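Side-chain contact in hypothetical protein PA5026 (Pseudomonas aeruginosa, PDB 1SH8), which is of unknown function but, as a dimeric hotdog-fold protein related to the PaaI thioesterases, probably hydrolyses thioesters: residues His12-Lys17 / Gly65-Leu70. Residues are numbered along the deposited sequence; the frame is centred on the assembly and turned at random.
Sequences HLTEEK and GGALFL
Leu-70 reaches across from the helix of 65-70 and sets its two methyl branches against neighbouring residues of 12-17. CD1 of Leu-70 lies 3.9 Å from CB of Leu-13 and 3.5 Å from OG1 of Thr-14, with the backbone N of Thr-14 also close by, so this one methyl sits beside the Leu-13/Thr-14 peptide link. The other branch, CD2 of Leu-70, meets CD1 of Leu-13 more loosely at 4.2 Å. The two leucine side chains run at about a right angle to each other. The CA-CB bond of Leu-70 is aimed at the facing helix, as is that of Leu-13.

Thr-14 divides its branches. OG1 lies beside its own backbone N (chi1 -64°) and is hydrogen-bonded to the carbonyl O of Ala-10 one turn earlier, which satisfies the hydroxyl and lets it pack against a methyl. CG2 of Thr-14, anti to the backbone N, meets CB of Ala-67 at 4.2 Å. Thr-14 and Ala-67 form the closest CA pair, 5.9 Å apart. Leu-31 of strand 27-32 touches both residues.

The axes of the segments 12-16 and 65-70 run nearly antiparallel (161°), 9.9 Å apart at closest approach. This largely buried and mostly apolar contact joins the N-terminal helix 7-16 to helix 64-72, the second half of the broken central helix that the curved sheet of a hotdog fold wraps.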
# COMPACT_ATOMS: atom_id res chain seq x y z
N HIS A 12 8.08 -8.09 -18.50
CA HIS A 12 7.11 -9.13 -18.19
C HIS A 12 7.11 -9.42 -16.69
O HIS A 12 6.05 -9.49 -16.06
CB HIS A 12 7.43 -10.41 -18.98
CG HIS A 12 6.42 -11.49 -18.81
ND1 HIS A 12 6.47 -12.43 -17.80
CD2 HIS A 12 5.29 -11.77 -19.52
CE1 HIS A 12 5.43 -13.24 -17.89
NE2 HIS A 12 4.70 -12.86 -18.93
N LEU A 13 8.29 -9.59 -16.11
CA LEU A 13 8.39 -9.88 -14.67
C LEU A 13 7.85 -8.72 -13.83
O LEU A 13 7.13 -8.94 -12.86
CB LEU A 13 9.85 -10.18 -14.30
CG LEU A 13 10.40 -11.47 -14.90
CD1 LEU A 13 11.88 -11.64 -14.55
CD2 LEU A 13 9.58 -12.66 -14.39
N THR A 14 8.19 -7.49 -14.21
CA THR A 14 7.73 -6.32 -13.48
C THR A 14 6.21 -6.22 -13.46
O THR A 14 5.60 -5.98 -12.41
CB THR A 14 8.30 -5.02 -14.11
OG1 THR A 14 9.72 -5.01 -14.00
CG2 THR A 14 7.74 -3.79 -13.40
N GLU A 15 5.59 -6.41 -14.61
CA GLU A 15 4.14 -6.30 -14.73
C GLU A 15 3.35 -7.53 -14.33
O GLU A 15 2.20 -7.41 -13.89
CB GLU A 15 3.76 -5.94 -16.17
CG GLU A 15 4.34 -4.63 -16.68
CD GLU A 15 3.97 -4.34 -18.13
OE1 GLU A 15 3.33 -5.20 -18.78
OE2 GLU A 15 4.33 -3.25 -18.63
N GLU A 16 3.95 -8.71 -14.46
CA GLU A 16 3.20 -9.94 -14.19
C GLU A 16 3.66 -10.94 -13.14
O GLU A 16 2.93 -11.89 -12.84
CB GLU A 16 2.98 -10.68 -15.51
CG GLU A 16 2.18 -9.87 -16.52
CD GLU A 16 2.09 -10.54 -17.87
OE1 GLU A 16 1.79 -11.76 -17.91
OE2 GLU A 16 2.31 -9.86 -18.89
N LYS A 17 4.85 -10.78 -12.56
CA LYS A 17 5.27 -11.76 -11.58
C LYS A 17 4.33 -11.81 -10.37
O LYS A 17 4.05 -12.89 -9.84
CB LYS A 17 6.70 -11.49 -11.10
CG LYS A 17 7.31 -12.68 -10.37
CD LYS A 17 8.79 -12.49 -10.16
CE LYS A 17 9.42 -13.70 -9.51
NZ LYS A 17 10.88 -13.47 -9.30
N GLY A 65 10.93 -0.29 -6.21
CA GLY A 65 11.97 -0.97 -5.45
C GLY A 65 12.27 -2.32 -6.08
O GLY A 65 13.43 -2.71 -6.22
N GLY A 66 11.22 -3.03 -6.46
CA GLY A 66 11.39 -4.32 -7.10
C GLY A 66 11.81 -4.19 -8.56
O GLY A 66 12.60 -5.00 -9.05
N ALA A 67 11.28 -3.19 -9.25
CA ALA A 67 11.63 -2.99 -10.66
C ALA A 67 13.12 -2.66 -10.81
O ALA A 67 13.79 -3.20 -11.69
CB ALA A 67 10.76 -1.89 -11.28
N LEU A 68 13.63 -1.77 -9.97
CA LEU A 68 15.05 -1.41 -10.01
C LEU A 68 15.90 -2.64 -9.71
O LEU A 68 16.98 -2.83 -10.27
CB LEU A 68 15.37 -0.29 -9.01
CG LEU A 68 15.05 1.13 -9.49
CD1 LEU A 68 15.08 2.10 -8.30
CD2 LEU A 68 16.07 1.54 -10.55
N PHE A 69 15.42 -3.49 -8.80
CA PHE A 69 16.11 -4.72 -8.45
C PHE A 69 16.22 -5.61 -9.71
O PHE A 69 17.28 -6.16 -10.01
CB PHE A 69 15.34 -5.46 -7.35
CG PHE A 69 15.54 -6.96 -7.35
CD1 PHE A 69 16.70 -7.52 -6.81
CD2 PHE A 69 14.59 -7.80 -7.91
CE1 PHE A 69 16.89 -8.90 -6.82
CE2 PHE A 69 14.78 -9.18 -7.93
CZ PHE A 69 15.93 -9.73 -7.39
N LEU A 70 15.11 -5.75 -10.43
CA LEU A 70 15.09 -6.56 -11.64
C LEU A 70 16.00 -6.02 -12.75
O LEU A 70 16.58 -6.80 -13.51
CB LEU A 70 13.66 -6.66 -12.19
CG LEU A 70 12.68 -7.56 -11.43
CD1 LEU A 70 11.28 -7.38 -11.99
CD2 LEU A 70 13.13 -9.02 -11.55